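Local coordinates for protein MGS-M5 (Unidentified, PDB 4Q3N) that probably catalyses the NAD-dependent interconversion of L-lactate and pyruvate, as a tetrameric lactate dehydrogenase with a Rossmann-fold nucleotide domain, at residues F13-T27 against T230-A243. Sequence-based numbering, arbitrary orientation. Where two conformers were deposited one is given.
Sequences FVGMSYAYAMVNQGT and TYYGIGMALVRITA
Tyr18 and Gly235 bring helices 13-25 and 232-243 closest, their CA atoms only 3.9 Å apart, and illustrate how a glycine lets two helices meet backbone to backbone. Gly235 turns its bare CA to the backbone between Ser17 and Tyr18. The axes cross at -55°, and knobs enter holes from both sides. The Tyr18 ring lies among Gly235, Leu238, Val239 and Thr242, carried there by a chi1 of 167° that sets CG anti to the backbone N; Leu238 CB lies 3.4 Å from Tyr18 CD1, while Met22 CE lies over one face, toward the rim of the ring. Tyr18 OH donates to Thr242 OG1 (2.7 Å), which donates in turn to Leu238 O, a carbonyl already taking Thr242 N from the opposite face of its plane. Replacing Tyr18 with a leucine would probably leave Thr242 OG1 without its donor and open a gap beside Leu238. Val239 is the reciprocal knob, its CG2 3.6 Å from Ala21 CB and its CG1 against Gln25 and Thr27. Toward the N-terminal ends, Phe13 CB sits over the Tyr231 ring in a CH-pi contact, 3.7 Å from the centroid, though the two rings barely overlap. The Gln25 end is looser: NE2 reaches Met236 O only through a water, and also bonds Asn24 of the second subunit. The pair thus joins the nucleotide-binding domain to the C-terminal domain, with Tyr18 and Thr242 resting on strand 74-77 of the parallel sheet, helix 38-49 beside Met16 and Tyr20, and helix 147-161 beside Ile234 and Ala237.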
loop_
_atom_site.group_PDB
_atom_site.type_symbol
_atom_site.label_atom_id
_atom_site.label_comp_id
_atom_site.label_asym_id
_atom_site.label_seq_id
_atom_site.Cartn_x
_atom_site.Cartn_y
_atom_site.Cartn_z
ATOM N N PHE A 13 -10.299 0.016 23.837
ATOM C CA PHE A 13 -10.564 -0.081 22.415
ATOM C C PHE A 13 -9.998 1.089 21.621
ATOM O O PHE A 13 -9.688 0.915 20.463
ATOM C CB PHE A 13 -12.064 -0.230 22.151
ATOM C CG PHE A 13 -12.596 -1.539 22.673
ATOM C CD1 PHE A 13 -12.298 -2.720 22.015
ATOM C CD2 PHE A 13 -13.295 -1.603 23.853
ATOM C CE1 PHE A 13 -12.751 -3.947 22.501
ATOM C CE2 PHE A 13 -13.749 -2.826 24.349
ATOM C CZ PHE A 13 -13.448 -3.999 23.668
ATOM N N VAL A 14 -9.840 2.265 22.213
ATOM C CA VAL A 14 -9.182 3.349 21.433
ATOM C C VAL A 14 -7.712 3.018 21.135
ATOM O O VAL A 14 -7.280 3.023 19.974
ATOM C CB VAL A 14 -9.294 4.715 22.174
ATOM C CG1 VAL A 14 -8.448 5.762 21.486
ATOM C CG2 VAL A 14 -10.780 5.188 22.239
ATOM N N GLY A 15 -6.956 2.655 22.160
ATOM C CA GLY A 15 -5.535 2.379 21.945
ATOM C C GLY A 15 -5.352 1.183 21.012
ATOM O O GLY A 15 -4.433 1.167 20.162
ATOM N N MET A 16 -6.209 0.172 21.158
ATOM C CA MET A 16 -5.975 -1.057 20.404
ATOM C C MET A 16 -6.516 -0.934 18.947
ATOM O O MET A 16 -5.984 -1.564 18.063
ATOM C CB MET A 16 -6.587 -2.283 21.096
ATOM C CG MET A 16 -5.816 -2.667 22.397
ATOM S SD MET A 16 -4.058 -2.917 22.098
ATOM C CE MET A 16 -4.008 -4.090 20.689
ATOM N N SER A 17 -7.570 -0.168 18.730
ATOM C CA SER A 17 -8.038 0.080 17.365
ATOM C C SER A 17 -6.947 0.855 16.619
ATOM O O SER A 17 -6.594 0.555 15.481
ATOM C CB SER A 17 -9.352 0.851 17.404
ATOM O OG SER A 17 -10.387 -0.015 17.872
ATOM N N TYR A 18 -6.348 1.804 17.314
ATOM C CA TYR A 18 -5.199 2.521 16.775
ATOM C C TYR A 18 -4.041 1.551 16.427
ATOM O O TYR A 18 -3.520 1.547 15.281
ATOM C CB TYR A 18 -4.735 3.568 17.798
ATOM C CG TYR A 18 -3.354 4.169 17.512
ATOM C CD1 TYR A 18 -3.060 4.775 16.288
ATOM C CD2 TYR A 18 -2.369 4.148 18.482
ATOM C CE1 TYR A 18 -1.763 5.361 16.040
ATOM C CE2 TYR A 18 -1.087 4.746 18.272
ATOM C CZ TYR A 18 -0.806 5.354 17.048
ATOM O OH TYR A 18 0.439 5.917 16.840
ATOM N N ALA A 19 -3.648 0.713 17.380
ATOM C CA ALA A 19 -2.579 -0.237 17.135
ATOM C C ALA A 19 -2.926 -1.185 15.955
ATOM O O ALA A 19 -2.087 -1.393 15.070
ATOM C CB ALA A 19 -2.278 -1.043 18.382
ATOM N N TYR A 20 -4.158 -1.701 15.930
ATOM C CA TYR A 20 -4.504 -2.659 14.883
ATOM C C TYR A 20 -4.490 -1.965 13.532
ATOM O O TYR A 20 -4.114 -2.566 12.523
ATOM C CB TYR A 20 -5.876 -3.227 15.110
ATOM C CG TYR A 20 -6.287 -4.444 14.287
ATOM C CD1 TYR A 20 -5.480 -5.600 14.209
ATOM C CD2 TYR A 20 -7.534 -4.483 13.729
ATOM C CE1 TYR A 20 -5.961 -6.740 13.546
ATOM C CE2 TYR A 20 -8.021 -5.618 13.076
ATOM C CZ TYR A 20 -7.231 -6.727 13.019
ATOM O OH TYR A 20 -7.791 -7.812 12.403
ATOM N N ALA A 21 -5.002 -0.742 13.493
ATOM C CA ALA A 21 -5.011 0.002 12.226
ATOM C C ALA A 21 -3.579 0.212 11.729
ATOM O O ALA A 21 -3.304 0.066 10.509
ATOM C CB ALA A 21 -5.786 1.371 12.387
ATOM N N MET A 22 -2.655 0.525 12.651
ATOM C CA MET A 22 -1.225 0.657 12.279
ATOM C C MET A 22 -0.634 -0.624 11.735
ATOM O O MET A 22 0.142 -0.583 10.771
ATOM C CB MET A 22 -0.368 1.117 13.467
ATOM C CG MET A 22 -0.542 2.649 13.692
ATOM S SD MET A 22 0.865 3.312 14.555
ATOM C CE MET A 22 0.618 2.501 16.104
ATOM N N VAL A 23 -0.972 -1.747 12.369
ATOM C CA VAL A 23 -0.524 -3.049 11.877
ATOM C C VAL A 23 -1.053 -3.304 10.458
ATOM O O VAL A 23 -0.318 -3.787 9.581
ATOM C CB VAL A 23 -0.971 -4.180 12.798
ATOM C CG1 VAL A 23 -0.671 -5.564 12.170
ATOM C CG2 VAL A 23 -0.260 -4.044 14.150
ATOM N N ASN A 24 -2.321 -3.015 10.213
ATOM C CA ASN A 24 -2.861 -3.254 8.884
ATOM C C ASN A 24 -2.364 -2.266 7.814
ATOM O O ASN A 24 -2.385 -2.595 6.655
ATOM C CB ASN A 24 -4.366 -3.211 8.966
ATOM C CG ASN A 24 -4.914 -4.530 9.528
ATOM O OD1 ASN A 24 -5.024 -5.498 8.773
ATOM N ND2 ASN A 24 -5.190 -4.591 10.849
ATOM N N GLN A 25 -2.015 -1.043 8.229
ATOM C CA GLN A 25 -1.459 -0.062 7.307
ATOM C C GLN A 25 0.069 -0.171 7.235
ATOM O O GLN A 25 0.658 0.478 6.399
ATOM C CB GLN A 25 -1.861 1.380 7.714
ATOM C CG GLN A 25 -3.384 1.641 7.568
ATOM C CD GLN A 25 -3.690 3.129 7.617
ATOM O OE1 GLN A 25 -2.879 3.951 7.136
ATOM N NE2 GLN A 25 -4.841 3.509 8.229
ATOM N N GLY A 26 0.708 -0.941 8.114
ATOM C CA GLY A 26 2.187 -0.923 8.170
ATOM C C GLY A 26 2.789 0.458 8.456
ATOM O O GLY A 26 3.785 0.868 7.858
ATOM N N THR A 27 2.198 1.211 9.379
ATOM C CA THR A 27 2.635 2.594 9.665
ATOM C C THR A 27 4.033 2.737 10.210
ATOM O O THR A 27 4.813 3.607 9.772
ATOM C CB THR A 27 1.669 3.233 10.707
ATOM O OG1 THR A 27 0.361 3.034 10.185
ATOM C CG2 THR A 27 1.961 4.746 10.829
ATOM N N THR A 230 -17.267 4.550 20.857
ATOM C CA THR A 230 -16.743 4.804 19.515
ATOM C C THR A 230 -15.222 4.609 19.538
ATOM O O THR A 230 -14.559 5.003 20.505
ATOM C CB THR A 230 -17.155 6.226 19.042
ATOM O OG1 THR A 230 -16.461 6.566 17.835
ATOM C CG2 THR A 230 -16.866 7.260 20.083
ATOM N N TYR A 231 -14.654 3.963 18.510
ATOM C CA TYR A 231 -13.210 3.737 18.507
ATOM C C TYR A 231 -12.592 3.478 17.135
ATOM O O TYR A 231 -11.414 3.731 16.969
ATOM C CB TYR A 231 -12.813 2.568 19.440
ATOM C CG TYR A 231 -13.746 1.360 19.444
ATOM C CD1 TYR A 231 -13.580 0.312 18.552
ATOM C CD2 TYR A 231 -14.795 1.261 20.412
ATOM C CE1 TYR A 231 -14.435 -0.832 18.604
ATOM C CE2 TYR A 231 -15.672 0.199 20.411
ATOM C CZ TYR A 231 -15.474 -0.846 19.520
ATOM O OH TYR A 231 -16.333 -1.903 19.586
ATOM N N TYR A 232 -13.352 3.002 16.151
ATOM C CA TYR A 232 -12.715 2.799 14.839
ATOM C C TYR A 232 -12.325 4.137 14.196
ATOM O O TYR A 232 -11.217 4.315 13.627
ATOM C CB TYR A 232 -13.648 1.986 13.920
ATOM C CG TYR A 232 -13.821 0.541 14.399
ATOM C CD1 TYR A 232 -12.716 -0.210 14.774
ATOM C CD2 TYR A 232 -15.085 -0.047 14.469
ATOM C CE1 TYR A 232 -12.857 -1.524 15.213
ATOM C CE2 TYR A 232 -15.243 -1.353 14.901
ATOM C CZ TYR A 232 -14.121 -2.079 15.282
ATOM O OH TYR A 232 -14.270 -3.363 15.758
ATOM N N GLY A 233 -13.211 5.110 14.295
ATOM C CA GLY A 233 -12.911 6.438 13.755
ATOM C C GLY A 233 -11.655 7.064 14.345
ATOM O O GLY A 233 -10.727 7.424 13.609
ATOM N N ILE A 234 -11.570 7.179 15.667
ATOM C CA ILE A 234 -10.393 7.818 16.278
ATOM C C ILE A 234 -9.137 6.985 15.970
ATOM O O ILE A 234 -8.047 7.523 15.778
ATOM C CB ILE A 234 -10.594 7.998 17.802
ATOM C CG1 ILE A 234 -9.435 8.792 18.423
ATOM C CG2 ILE A 234 -10.778 6.649 18.489
ATOM C CD1 ILE A 234 -9.258 10.224 17.860
ATOM N N GLY A 235 -9.295 5.665 15.910
ATOM C CA GLY A 235 -8.133 4.841 15.603
ATOM C C GLY A 235 -7.467 5.260 14.289
ATOM O O GLY A 235 -6.237 5.374 14.200
ATOM N N MET A 236 -8.262 5.486 13.255
ATOM C CA MET A 236 -7.680 5.885 11.945
ATOM C C MET A 236 -7.193 7.344 11.933
ATOM O O MET A 236 -6.233 7.685 11.223
ATOM C CB MET A 236 -8.719 5.651 10.844
ATOM C CG MET A 236 -8.897 4.113 10.596
ATOM S SD MET A 236 -10.000 3.714 9.245
ATOM C CE MET A 236 -8.921 4.175 7.823
ATOM N N ALA A 237 -7.841 8.217 12.725
ATOM C CA ALA A 237 -7.366 9.592 12.875
ATOM C C ALA A 237 -5.967 9.558 13.518
ATOM O O ALA A 237 -5.059 10.267 13.074
ATOM C CB ALA A 237 -8.355 10.430 13.790
ATOM N N LEU A 238 -5.806 8.757 14.591
ATOM C CA LEU A 238 -4.501 8.669 15.259
ATOM C C LEU A 238 -3.413 8.094 14.307
ATOM O O LEU A 238 -2.231 8.505 14.349
ATOM C CB LEU A 238 -4.572 7.800 16.522
ATOM C CG LEU A 238 -5.449 8.395 17.650
ATOM C CD1 LEU A 238 -5.786 7.368 18.790
ATOM C CD2 LEU A 238 -4.784 9.692 18.217
ATOM N N VAL A 239 -3.805 7.123 13.491
ATOM C CA VAL A 239 -2.860 6.611 12.486
ATOM C C VAL A 239 -2.409 7.730 11.562
ATOM O O VAL A 239 -1.202 7.890 11.252
ATOM C CB VAL A 239 -3.477 5.469 11.661
ATOM C CG1 VAL A 239 -2.493 5.120 10.472
ATOM C CG2 VAL A 239 -3.691 4.284 12.594
ATOM N N ARG A 240 -3.364 8.546 11.134
ATOM C CA ARG A 240 -3.029 9.586 10.162
ATOM C C ARG A 240 -2.102 10.605 10.755
ATOM O O ARG A 240 -1.177 11.093 10.076
ATOM C CB ARG A 240 -4.284 10.291 9.655
ATOM C CG ARG A 240 -4.018 11.181 8.416
ATOM C CD ARG A 240 -3.543 10.269 7.188
ATOM N NE ARG A 240 -2.985 11.042 6.078
ATOM C CZ ARG A 240 -1.764 11.575 6.036
ATOM N NH1 ARG A 240 -0.946 11.511 7.086
ATOM N NH2 ARG A 240 -1.371 12.222 4.938
ATOM N N ILE A 241 -2.342 10.957 12.020
ATOM C CA ILE A 241 -1.448 11.897 12.720
ATOM C C ILE A 241 -0.056 11.283 12.828
ATOM O O ILE A 241 0.952 11.921 12.535
ATOM C CB ILE A 241 -1.987 12.260 14.117
ATOM C CG1 ILE A 241 -3.293 13.090 13.965
ATOM C CG2 ILE A 241 -0.937 13.027 14.912
ATOM C CD1 ILE A 241 -4.213 13.102 15.266
ATOM N N THR A 242 -0.015 10.012 13.202
ATOM C CA THR A 242 1.254 9.289 13.332
ATOM C C THR A 242 2.028 9.276 11.997
ATOM O O THR A 242 3.258 9.447 11.951
ATOM C CB THR A 242 0.986 7.848 13.815
ATOM O OG1 THR A 242 0.277 7.923 15.085
ATOM C CG2 THR A 242 2.308 7.086 14.000
ATOM N N ALA A 243 1.310 9.023 10.920
ATOM C CA ALA A 243 1.955 8.904 9.589
ATOM C C ALA A 243 2.511 10.238 9.147
ATOM O O ALA A 243 3.604 10.314 8.584
ATOM C CB ALA A 243 0.938 8.371 8.552
HETATM O O HOH W 1 -5.521 6.266 8.715
#